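Local coordinates for ABC transporter substrate binding protein (Ribose) (Agrobacterium vitis, PDB 4WUT) that binds beta-D-fucopyranose in a cleft between two lobes and probably serves as the sugar-capturing component of an ABC transporter, at residues 90-94 with 115-119; 100-104 with 123-127; 108-112 with 277-282; 137-142 with 172-177. All coordinates share one frame; numbering follows the deposited sequence.

Interaction 1. Residues 90-94 with 115-119; sequences PSDPD and SMLSK
Leu117 crosses the ring of Pro90, its CD2 against CB and CG, and lies beside the carbonyl of Pro93, so that two loops, each following a parallel strand of the sheet, are packed by apolar carbon and joined by one backbone hydrogen bond. Followed outward, the leucine shows how such a chain shares its atoms. Its CB sits beside Pro93 O; its CG faces CG of the Pro90 ring; and the two methyls then part company. Leu117 CD2 rests 3.6 Å from Pro90 CB and 3.7 Å from Pro93 O, while CD1 turns away from this pair of loops. With CG anti to the carbonyl carbon (chi1 -77°), the branch is placed next to the prolines.

The backbone of Ser118 supplies the direct hydrogen bond: its N donates to Pro93 O over 2.9 Å in a nearly straight line, 166° at the hydrogen, although it approaches from above the carbonyl plane. At the outer end a water donates to Asp94 OD1 at 2.6 Å and also bonds to Ser118 OG, which is held in addition by the N of Asp120. An Asx turn, in which Asp92 OD2 accepts from Asp94 N, shapes the first loop.

Ser115 belongs to the fucose pocket and hydrogen-bonds through OG to Lys31 and Ser165, while its backbone O is pressed against Pro90 CG at 3.1 Å. The contact buries that oxygen and Met116 O, which faces Pro93 CB, without a hydrogen-bond partner in the model, a cost probably met by apolar packing and the bonds at Ser118.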
loop_
_atom_site.group_PDB
_atom_site.type_symbol
_atom_site.label_atom_id
_atom_site.label_comp_id
_atom_site.label_asym_id
_atom_site.label_seq_id
_atom_site.Cartn_x
_atom_site.Cartn_y
_atom_site.Cartn_z
ATOM N N PRO A 90 -10.022 1.468 -1.565
ATOM C CA PRO A 90 -10.435 2.482 -2.545
ATOM C C PRO A 90 -9.247 3.080 -3.259
ATOM O O PRO A 90 -8.262 3.450 -2.617
ATOM C CB PRO A 90 -11.140 3.544 -1.695
ATOM C CG PRO A 90 -10.571 3.363 -0.350
ATOM C CD PRO A 90 -10.323 1.895 -0.188
ATOM N N SER A 91 -9.339 3.208 -4.587
ATOM C CA SER A 91 -8.238 3.736 -5.377
ATOM C C SER A 91 -8.092 5.258 -5.258
ATOM O O SER A 91 -7.054 5.813 -5.647
ATOM C CB SER A 91 -8.397 3.332 -6.831
ATOM O OG SER A 91 -8.351 1.919 -6.926
ATOM N N ASP A 92 -9.119 5.908 -4.720
ATOM C CA ASP A 92 -9.103 7.352 -4.489
ATOM C C ASP A 92 -9.962 7.644 -3.256
ATOM O O ASP A 92 -11.003 7.004 -3.080
ATOM C CB ASP A 92 -9.653 8.126 -5.695
ATOM C CG ASP A 92 -9.455 9.634 -5.545
ATOM O OD1 ASP A 92 -8.334 10.082 -5.851
ATOM O OD2 ASP A 92 -10.392 10.354 -5.097
ATOM N N PRO A 93 -9.524 8.565 -2.372
ATOM C CA PRO A 93 -10.291 8.770 -1.148
ATOM C C PRO A 93 -11.570 9.572 -1.323
ATOM O O PRO A 93 -12.425 9.515 -0.449
ATOM C CB PRO A 93 -9.299 9.504 -0.234
ATOM C CG PRO A 93 -8.325 10.150 -1.128
ATOM C CD PRO A 93 -8.232 9.273 -2.350
ATOM N N ASP A 94 -11.690 10.265 -2.438
ATOM C CA ASP A 94 -12.854 11.088 -2.722
ATOM C C ASP A 94 -13.783 10.489 -3.782
ATOM O O ASP A 94 -15.011 10.484 -3.611
ATOM C CB ASP A 94 -12.385 12.481 -3.136
ATOM C CG ASP A 94 -11.641 13.183 -2.027
ATOM O OD1 ASP A 94 -12.284 13.503 -1.011
ATOM O OD2 ASP A 94 -10.415 13.410 -2.167
ATOM N N SER A 115 -6.176 1.824 2.121
ATOM C CA SER A 115 -6.142 3.205 1.661
ATOM C C SER A 115 -7.384 3.906 2.179
ATOM O O SER A 115 -8.503 3.427 2.000
ATOM C CB SER A 115 -6.146 3.254 0.138
ATOM O OG SER A 115 -4.872 2.984 -0.375
HETATM N N MSE A 116 -7.184 5.030 2.846
HETATM C CA MSE A 116 -8.279 5.756 3.458
HETATM C C MSE A 116 -9.300 6.306 2.472
HETATM O O MSE A 116 -9.015 6.523 1.278
HETATM C CB MSE A 116 -7.730 6.933 4.282
HETATM C CG MSE A 116 -6.794 7.829 3.535
HETATM SE SE MSE A 116 -6.501 9.555 4.424
HETATM C CE MSE A 116 -8.285 10.352 4.229
ATOM N N LEU A 117 -10.495 6.505 3.005
ATOM C CA LEU A 117 -11.491 7.377 2.392
ATOM C C LEU A 117 -11.487 8.730 3.075
ATOM O O LEU A 117 -11.068 8.858 4.227
ATOM C CB LEU A 117 -12.891 6.800 2.549
ATOM C CG LEU A 117 -13.314 5.647 1.655
ATOM C CD1 LEU A 117 -14.765 5.281 1.928
ATOM C CD2 LEU A 117 -13.116 5.971 0.156
ATOM N N SER A 118 -11.999 9.737 2.387
ATOM C CA SER A 118 -12.170 11.061 2.940
ATOM C C SER A 118 -12.955 11.047 4.254
ATOM O O SER A 118 -13.778 10.163 4.487
ATOM C CB SER A 118 -12.939 11.897 1.920
ATOM O OG SER A 118 -13.296 13.149 2.447
ATOM N N LYS A 119 -12.700 12.046 5.092
ATOM C CA LYS A 119 -13.507 12.289 6.303
ATOM C C LYS A 119 -15.002 12.362 5.991
ATOM O O LYS A 119 -15.835 11.901 6.770
ATOM C CB LYS A 119 -13.066 13.593 6.958
ATOM C CG LYS A 119 -11.634 13.588 7.455
ATOM C CD LYS A 119 -11.504 12.939 8.835
ATOM C CE LYS A 119 -12.255 13.720 9.907
ATOM N NZ LYS A 119 -11.950 13.237 11.296
HETATM O O HOH W 1 -11.957 15.036 1.023
#

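Interaction 2. Residues 100-104 with 123-127; sequences VKKAW and KYYQA
Tyr124 packs against Val100, Lys101 and Trp104 in a surface contact between a helix and the loop leading into the next strand but one. Helix 97-105 is the connection of a beta-alpha-beta crossover between the parallel strands 85-88 and 110-113, in a lobe of the periplasmic binding protein fold, and segment 123-127 introduces strand 127-130 of the same sheet.

Val100 CG1 touches Tyr124 CB at 3.8 Å, at the buried end. Lys101 lies alongside, pointing the same way, and Lys101 CG sits over the face of the Tyr124 ring, 3.9 Å from its centroid, a CH-pi contact. The lysine chain is extended until its last bend (chi4 -83°), and its NZ forms a salt bridge with Glu105, so methylenes rather than charge meet the ring. Trp104, its CG anti to the backbone N (chi1 -179°), crosses the tyrosine at about a right angle near CD1, its CE3 on the same side of the ring as Lys101. The two aromatic planes are inclined at 56°, neither stacked nor edge-to-face, and Trp104 CE3 meets Tyr124 CD1 at 3.7 Å. Lys123 O lies over one face of the indole, 3.2 Å from Trp104 NE1 but too poorly angled for a hydrogen bond.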
loop_
_atom_site.group_PDB
_atom_site.type_symbol
_atom_site.label_atom_id
_atom_site.label_comp_id
_atom_site.label_asym_id
_atom_site.label_seq_id
_atom_site.Cartn_x
_atom_site.Cartn_y
_atom_site.Cartn_z
ATOM N N VAL A 100 -19.762 4.343 -1.974
ATOM C CA VAL A 100 -19.800 3.830 -0.614
ATOM C C VAL A 100 -21.024 4.356 0.142
ATOM O O VAL A 100 -21.661 3.599 0.868
ATOM C CB VAL A 100 -18.483 4.136 0.124
ATOM C CG1 VAL A 100 -18.578 3.795 1.597
ATOM C CG2 VAL A 100 -17.347 3.405 -0.539
ATOM N N LYS A 101 -21.376 5.620 -0.073
ATOM C CA LYS A 101 -22.641 6.157 0.457
ATOM C C LYS A 101 -23.862 5.357 -0.033
ATOM O O LYS A 101 -24.783 5.057 0.733
ATOM C CB LYS A 101 -22.789 7.621 0.058
ATOM C CG LYS A 101 -24.050 8.295 0.609
ATOM C CD LYS A 101 -23.999 9.798 0.322
ATOM C CE LYS A 101 -25.160 10.540 0.955
ATOM N NZ LYS A 101 -26.376 10.483 0.107
ATOM N N LYS A 102 -23.883 5.035 -1.336
ATOM C CA LYS A 102 -24.922 4.176 -1.891
ATOM C C LYS A 102 -24.969 2.793 -1.214
ATOM O O LYS A 102 -26.042 2.277 -0.959
ATOM C CB LYS A 102 -24.746 4.028 -3.410
ATOM C CG LYS A 102 -25.153 5.257 -4.199
ATOM C CD LYS A 102 -24.924 5.044 -5.685
ATOM C CE LYS A 102 -25.247 6.286 -6.487
ATOM N NZ LYS A 102 -24.791 6.150 -7.909
ATOM N N ALA A 103 -23.810 2.204 -0.923
ATOM C CA ALA A 103 -23.770 0.936 -0.194
ATOM C C ALA A 103 -24.416 1.097 1.177
ATOM O O ALA A 103 -25.250 0.295 1.596
ATOM C CB ALA A 103 -22.344 0.450 -0.054
ATOM N N TRP A 104 -24.021 2.154 1.867
ATOM C CA TRP A 104 -24.591 2.448 3.188
ATOM C C TRP A 104 -26.113 2.652 3.148
ATOM O O TRP A 104 -26.843 2.128 3.991
ATOM C CB TRP A 104 -23.884 3.656 3.794
ATOM C CG TRP A 104 -24.368 4.034 5.150
ATOM C CD1 TRP A 104 -24.020 3.458 6.338
ATOM C CD2 TRP A 104 -25.267 5.096 5.461
ATOM N NE1 TRP A 104 -24.659 4.096 7.374
ATOM C CE2 TRP A 104 -25.438 5.100 6.861
ATOM C CE3 TRP A 104 -25.947 6.040 4.693
ATOM C CZ2 TRP A 104 -26.256 6.021 7.506
ATOM C CZ3 TRP A 104 -26.771 6.950 5.339
ATOM C CH2 TRP A 104 -26.916 6.934 6.729
ATOM N N LYS A 123 -19.347 8.185 8.018
ATOM C CA LYS A 123 -20.633 7.625 8.439
ATOM C C LYS A 123 -21.031 6.378 7.657
ATOM O O LYS A 123 -21.993 5.701 8.028
ATOM C CB LYS A 123 -21.743 8.659 8.267
ATOM C CG LYS A 123 -21.481 9.976 8.978
ATOM C CD LYS A 123 -22.761 10.791 9.143
ATOM C CE LYS A 123 -22.635 11.817 10.272
ATOM N NZ LYS A 123 -21.505 12.769 10.057
ATOM N N TYR A 124 -20.317 6.101 6.562
ATOM C CA TYR A 124 -20.791 5.155 5.574
ATOM C C TYR A 124 -20.103 3.794 5.605
ATOM O O TYR A 124 -20.502 2.906 4.870
ATOM C CB TYR A 124 -20.628 5.756 4.170
ATOM C CG TYR A 124 -21.259 7.109 3.991
ATOM C CD1 TYR A 124 -22.533 7.375 4.470
ATOM C CD2 TYR A 124 -20.573 8.128 3.339
ATOM C CE1 TYR A 124 -23.108 8.623 4.301
ATOM C CE2 TYR A 124 -21.131 9.370 3.169
ATOM C CZ TYR A 124 -22.395 9.609 3.638
ATOM O OH TYR A 124 -22.958 10.850 3.474
ATOM N N TYR A 125 -19.067 3.635 6.426
ATOM C CA TYR A 125 -18.386 2.347 6.563
ATOM C C TYR A 125 -18.091 2.098 8.023
ATOM O O TYR A 125 -18.105 3.038 8.836
ATOM C CB TYR A 125 -17.082 2.308 5.751
ATOM C CG TYR A 125 -16.034 3.333 6.168
ATOM C CD1 TYR A 125 -16.061 4.619 5.650
ATOM C CD2 TYR A 125 -15.018 2.998 7.030
ATOM C CE1 TYR A 125 -15.122 5.552 6.004
ATOM C CE2 TYR A 125 -14.063 3.927 7.403
ATOM C CZ TYR A 125 -14.105 5.200 6.869
ATOM O OH TYR A 125 -13.151 6.121 7.249
ATOM N N GLN A 126 -17.835 0.838 8.367
ATOM C CA GLN A 126 -17.815 0.464 9.773
ATOM C C GLN A 126 -16.449 0.115 10.352
ATOM O O GLN A 126 -16.311 0.034 11.560
ATOM C CB GLN A 126 -18.812 -0.665 10.061
ATOM C CG GLN A 126 -20.245 -0.293 9.807
ATOM C CD GLN A 126 -20.623 -0.378 8.348
ATOM O OE1 GLN A 126 -20.319 -1.363 7.691
ATOM N NE2 GLN A 126 -21.270 0.660 7.824
ATOM N N ALA A 127 -15.456 -0.114 9.505
ATOM C CA ALA A 127 -14.101 -0.300 9.993
ATOM C C ALA A 127 -13.102 0.059 8.900
ATOM O O ALA A 127 -13.425 0.043 7.726
ATOM C CB ALA A 127 -13.889 -1.740 10.490
#

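Interaction 3. Residues 108-112 with 277-282; sequences IPVVI and TLLKLL
Pro109 and Val111 face Leu278 and Leu281 where strand 110-112 runs nearly antiparallel to helix 277-282, with 156° between their N-to-C directions. The segment axes come within 8.9 Å of each other, and the nearest CA pairs are Val111 with Leu278 and Pro109 with Leu281. No hydrogen bond crosses the gap, as expected of a helix lying on the face of a sheet: the backbone polar groups are spent along the helix and between strands, and the contact is left to carbon.

Val111 carries the centre. Its CG2, anti to the carbonyl carbon, reaches into a triangle formed by Thr277, Leu278 and Leu281. The tightest meeting is with Leu278 CD2, 3.3 Å from Val111 CG2 and closer than usual for two methyls; the two side chains overlap flank to flank, their tips headed in opposite senses. Leu281 CD1 lies 3.7 Å, and Thr277 CG2 3.8 Å, from Val111 CG2. The threonine thus offers its methyl to the sheet while its OG1 bonds back to Lys273 O in the helix. Two residues earlier, Pro109 presents the edge of the contact more loosely, its CB 4.1 Å from Leu278 CD2 and its CG 4.3 Å from Leu282 CD2.

Val110, between the two, turns to the other face of the sheet and touches Ala103 of helix 97-105. The strand is therefore sandwiched between helices, in the three-layer manner of this fold. Leu278 also reaches Leu87 in strand 85-88 and Ile26 in strand 25-29, while Thr277 touches Ala127, so helix 267-282 spans several neighbouring strands.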
loop_
_atom_site.group_PDB
_atom_site.type_symbol
_atom_site.label_atom_id
_atom_site.label_comp_id
_atom_site.label_asym_id
_atom_site.label_seq_id
_atom_site.Cartn_x
_atom_site.Cartn_y
_atom_site.Cartn_z
ATOM N N ILE A 108 -25.715 -2.111 3.222
ATOM C CA ILE A 108 -24.652 -3.066 2.960
ATOM C C ILE A 108 -23.407 -2.687 3.759
ATOM O O ILE A 108 -22.838 -1.621 3.551
ATOM C CB ILE A 108 -24.298 -3.128 1.459
ATOM C CG1 ILE A 108 -25.525 -3.517 0.640
ATOM C CG2 ILE A 108 -23.151 -4.111 1.236
ATOM C CD1 ILE A 108 -25.305 -3.378 -0.884
ATOM N N PRO A 109 -22.990 -3.560 4.684
ATOM C CA PRO A 109 -21.776 -3.286 5.459
ATOM C C PRO A 109 -20.569 -3.087 4.558
ATOM O O PRO A 109 -20.409 -3.817 3.577
ATOM C CB PRO A 109 -21.598 -4.552 6.297
ATOM C CG PRO A 109 -22.948 -5.159 6.401
ATOM C CD PRO A 109 -23.634 -4.818 5.090
ATOM N N VAL A 110 -19.753 -2.092 4.879
ATOM C CA VAL A 110 -18.542 -1.813 4.129
ATOM C C VAL A 110 -17.373 -1.715 5.112
ATOM O O VAL A 110 -17.450 -1.028 6.128
ATOM C CB VAL A 110 -18.648 -0.497 3.339
ATOM C CG1 VAL A 110 -17.313 -0.150 2.704
ATOM C CG2 VAL A 110 -19.740 -0.583 2.254
ATOM N N VAL A 111 -16.299 -2.435 4.821
ATOM C CA VAL A 111 -15.057 -2.274 5.554
ATOM C C VAL A 111 -14.012 -1.813 4.538
ATOM O O VAL A 111 -13.960 -2.323 3.421
ATOM C CB VAL A 111 -14.660 -3.582 6.232
ATOM C CG1 VAL A 111 -13.234 -3.516 6.765
ATOM C CG2 VAL A 111 -15.650 -3.899 7.339
ATOM N N ILE A 112 -13.236 -0.803 4.926
ATOM C CA ILE A 112 -12.174 -0.231 4.107
ATOM C C ILE A 112 -10.821 -0.786 4.525
ATOM O O ILE A 112 -10.512 -0.861 5.735
ATOM C CB ILE A 112 -12.166 1.308 4.218
ATOM C CG1 ILE A 112 -13.550 1.876 3.850
ATOM C CG2 ILE A 112 -11.065 1.923 3.383
ATOM C CD1 ILE A 112 -13.968 1.669 2.420
ATOM N N THR A 277 -13.979 -9.135 9.908
ATOM C CA THR A 277 -14.693 -7.973 10.447
ATOM C C THR A 277 -16.077 -7.881 9.810
ATOM O O THR A 277 -17.083 -7.611 10.482
ATOM C CB THR A 277 -13.889 -6.667 10.227
ATOM O OG1 THR A 277 -12.647 -6.746 10.959
ATOM C CG2 THR A 277 -14.680 -5.470 10.695
ATOM N N LEU A 278 -16.130 -8.106 8.502
ATOM C CA LEU A 278 -17.419 -8.137 7.816
ATOM C C LEU A 278 -18.313 -9.266 8.329
ATOM O O LEU A 278 -19.507 -9.075 8.505
ATOM C CB LEU A 278 -17.223 -8.246 6.311
ATOM C CG LEU A 278 -16.732 -6.942 5.681
ATOM C CD1 LEU A 278 -16.279 -7.198 4.233
ATOM C CD2 LEU A 278 -17.789 -5.819 5.748
ATOM N N LEU A 279 -17.731 -10.433 8.599
ATOM C CA LEU A 279 -18.503 -11.549 9.135
ATOM C C LEU A 279 -19.107 -11.179 10.493
ATOM O O LEU A 279 -20.238 -11.543 10.788
ATOM C CB LEU A 279 -17.634 -12.805 9.254
ATOM C CG LEU A 279 -17.218 -13.415 7.906
ATOM C CD1 LEU A 279 -16.219 -14.530 8.115
ATOM C CD2 LEU A 279 -18.442 -13.914 7.134
ATOM N N LYS A 280 -18.360 -10.443 11.311
ATOM C CA LYS A 280 -18.890 -9.955 12.583
ATOM C C LYS A 280 -20.042 -8.980 12.358
ATOM O O LYS A 280 -21.081 -9.074 12.993
ATOM C CB LYS A 280 -17.802 -9.262 13.402
ATOM C CG LYS A 280 -16.771 -10.191 14.014
ATOM C CD LYS A 280 -15.767 -9.377 14.808
ATOM C CE LYS A 280 -14.677 -10.247 15.406
ATOM N NZ LYS A 280 -14.872 -10.363 16.867
ATOM N N LEU A 281 -19.852 -8.037 11.448
ATOM C CA LEU A 281 -20.900 -7.077 11.148
ATOM C C LEU A 281 -22.155 -7.769 10.604
ATOM O O LEU A 281 -23.285 -7.331 10.859
ATOM C CB LEU A 281 -20.379 -6.043 10.149
ATOM C CG LEU A 281 -19.295 -5.110 10.670
ATOM C CD1 LEU A 281 -18.579 -4.369 9.539
ATOM C CD2 LEU A 281 -19.883 -4.126 11.656
ATOM N N LEU A 282 -21.968 -8.834 9.834
ATOM C CA LEU A 282 -23.107 -9.561 9.267
ATOM C C LEU A 282 -23.874 -10.300 10.364
ATOM O O LEU A 282 -25.044 -10.631 10.193
ATOM C CB LEU A 282 -22.640 -10.528 8.182
ATOM C CG LEU A 282 -22.240 -9.867 6.855
ATOM C CD1 LEU A 282 -21.417 -10.792 5.961
ATOM C CD2 LEU A 282 -23.486 -9.408 6.127
#

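Interaction 4. Residues 137-142 with 172-177; sequences GELAAK and GFTDYI
Gly172 O is gripped twice and touched a third time. A water that also donates to Glu138 OE2 lies 2.9 Å from Gly172 O and donates to it, Tyr176 N donates to it along the helix, and Glu138 CG rests 3.6 Å from Gly172 O. This is a close helix-helix crossing on a lobe of the periplasmic binding protein fold: segments 137-142 and 172-177 of helices 133-148 and 164-180 cross at -44°, their axes only 7.3 Å apart.

Gly137, with no side chain on the face turned to Phe173, lets the backbones meet, and Gly172 faces it across the crossing. Phe173 CA stands 3.4 Å from Gly137 O in a CA-H...O contact. Beyond the crossing the spacing is taken up by Ala141, whose CB is enclosed by Phe173, Tyr176 and Ile177. Phe173, its CG anti to the backbone N (chi1 -178°), turns the rim of its ring to Gly137 O and the Ala140 carbonyl carbon; it also stacks on Phe216 and reaches strand 153-158 in the core. Tyr176 runs off at a steep angle to Phe173, with Glu138 O over the centre of one face and Ala141 CB 3.6 Å from Tyr176 CD1. At its tip, Tyr176 OH bonds a water at 2.7 Å, and Lys142 NZ reaches that water only weakly, at 3.5 Å.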
loop_
_atom_site.group_PDB
_atom_site.type_symbol
_atom_site.label_atom_id
_atom_site.label_comp_id
_atom_site.label_asym_id
_atom_site.label_seq_id
_atom_site.Cartn_x
_atom_site.Cartn_y
_atom_site.Cartn_z
ATOM N N GLY A 137 5.819 6.008 6.901
ATOM C CA GLY A 137 6.645 6.928 6.152
ATOM C C GLY A 137 7.743 7.528 7.016
ATOM O O GLY A 137 8.874 7.706 6.548
ATOM N N GLU A 138 7.416 7.828 8.272
ATOM C CA GLU A 138 8.409 8.338 9.202
ATOM C C GLU A 138 9.503 7.301 9.463
ATOM O O GLU A 138 10.673 7.665 9.554
ATOM C CB GLU A 138 7.738 8.820 10.496
ATOM C CG GLU A 138 6.985 10.114 10.308
ATOM C CD GLU A 138 6.242 10.579 11.543
ATOM O OE1 GLU A 138 6.394 9.944 12.610
ATOM O OE2 GLU A 138 5.518 11.595 11.441
ATOM N N LEU A 139 9.147 6.024 9.578
ATOM C CA LEU A 139 10.183 4.993 9.802
ATOM C C LEU A 139 11.121 4.946 8.589
ATOM O O LEU A 139 12.339 4.785 8.722
ATOM C CB LEU A 139 9.552 3.612 9.948
ATOM C CG LEU A 139 9.493 2.839 11.258
ATOM C CD1 LEU A 139 9.897 3.602 12.502
ATOM C CD2 LEU A 139 8.086 2.341 11.339
ATOM N N ALA A 140 10.555 5.023 7.395
ATOM C CA ALA A 140 11.369 4.989 6.194
ATOM C C ALA A 140 12.326 6.196 6.145
ATOM O O ALA A 140 13.479 6.075 5.762
ATOM C CB ALA A 140 10.497 4.960 4.949
ATOM N N ALA A 141 11.835 7.364 6.544
ATOM C CA ALA A 141 12.642 8.593 6.540
ATOM C C ALA A 141 13.767 8.533 7.568
ATOM O O ALA A 141 14.884 8.964 7.293
ATOM C CB ALA A 141 11.751 9.820 6.814
ATOM N N LYS A 142 13.465 7.985 8.740
ATOM C CA LYS A 142 14.479 7.807 9.757
ATOM C C LYS A 142 15.566 6.846 9.279
ATOM O O LYS A 142 16.755 7.099 9.482
ATOM C CB LYS A 142 13.864 7.286 11.040
ATOM C CG LYS A 142 14.860 7.305 12.169
ATOM C CD LYS A 142 14.286 6.806 13.462
ATOM C CE LYS A 142 15.323 6.964 14.546
ATOM N NZ LYS A 142 14.798 6.613 15.895
ATOM N N GLY A 172 4.198 11.645 5.486
ATOM C CA GLY A 172 4.932 11.315 6.694
ATOM C C GLY A 172 6.431 11.323 6.420
ATOM O O GLY A 172 7.224 11.877 7.191
ATOM N N PHE A 173 6.821 10.690 5.320
ATOM C CA PHE A 173 8.218 10.646 4.906
ATOM C C PHE A 173 8.752 12.056 4.694
ATOM O O PHE A 173 9.768 12.450 5.266
ATOM C CB PHE A 173 8.356 9.830 3.608
ATOM C CG PHE A 173 9.792 9.674 3.118
ATOM C CD1 PHE A 173 10.586 8.616 3.545
ATOM C CD2 PHE A 173 10.340 10.587 2.224
ATOM C CE1 PHE A 173 11.877 8.471 3.093
ATOM C CE2 PHE A 173 11.651 10.451 1.804
ATOM C CZ PHE A 173 12.409 9.387 2.224
ATOM N N THR A 174 8.062 12.817 3.854
ATOM C CA THR A 174 8.521 14.118 3.456
ATOM C C THR A 174 8.622 15.073 4.643
ATOM O O THR A 174 9.592 15.800 4.771
ATOM C CB THR A 174 7.590 14.688 2.354
ATOM O OG1 THR A 174 7.602 13.796 1.228
ATOM C CG2 THR A 174 8.047 16.055 1.927
ATOM N N ASP A 175 7.616 15.064 5.503
ATOM C CA ASP A 175 7.605 15.971 6.644
ATOM C C ASP A 175 8.738 15.639 7.601
ATOM O O ASP A 175 9.353 16.541 8.202
ATOM C CB ASP A 175 6.267 15.897 7.385
ATOM C CG ASP A 175 5.108 16.474 6.580
ATOM O OD1 ASP A 175 5.347 17.089 5.523
ATOM O OD2 ASP A 175 3.953 16.308 7.021
ATOM N N TYR A 176 9.013 14.346 7.756
ATOM C CA TYR A 176 10.092 13.917 8.669
ATOM C C TYR A 176 11.445 14.335 8.126
ATOM O O TYR A 176 12.286 14.826 8.860
ATOM C CB TYR A 176 10.065 12.397 8.929
ATOM C CG TYR A 176 11.022 11.961 10.034
ATOM C CD1 TYR A 176 12.358 11.742 9.763
ATOM C CD2 TYR A 176 10.570 11.776 11.327
ATOM C CE1 TYR A 176 13.238 11.379 10.772
ATOM C CE2 TYR A 176 11.424 11.424 12.333
ATOM C CZ TYR A 176 12.748 11.208 12.046
ATOM O OH TYR A 176 13.586 10.829 13.060
ATOM N N ILE A 177 11.660 14.128 6.831
ATOM C CA ILE A 177 12.896 14.585 6.195
ATOM C C ILE A 177 13.109 16.090 6.405
ATOM O O ILE A 177 14.192 16.519 6.771
ATOM C CB ILE A 177 12.908 14.257 4.684
ATOM C CG1 ILE A 177 12.969 12.731 4.454
ATOM C CG2 ILE A 177 14.052 14.993 3.988
ATOM C CD1 ILE A 177 14.257 12.057 4.859
HETATM O O HOH W 2 6.171 13.202 9.571
HETATM O O HOH W 3 12.623 9.140 14.993
#

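In the fold
Interactions 1, 2 and 3 form one continuous patch of the same lobe. Interactions 2 and 3 have centres about 10 Å apart and are joined by strand pairing: Ala127 O lies 2.9 Å from Ile112 N. Leu117 ties interaction 1 to both, its CD1 packing 3.7 Å from Ile112 CD1 and 4.0 Å from Val100 CG2. Interaction 4 stands apart, in the other lobe, its centre about 21 Å from that of interaction 1 and more than 30 Å from the other two. The bound fucose lies between: the side chain of Ser115 in interaction 1 is about 4 Å from it, Gly137 in interaction 4 about 11 Å. The side chain of Ile177 is instead about 7 Å from a calcium ion.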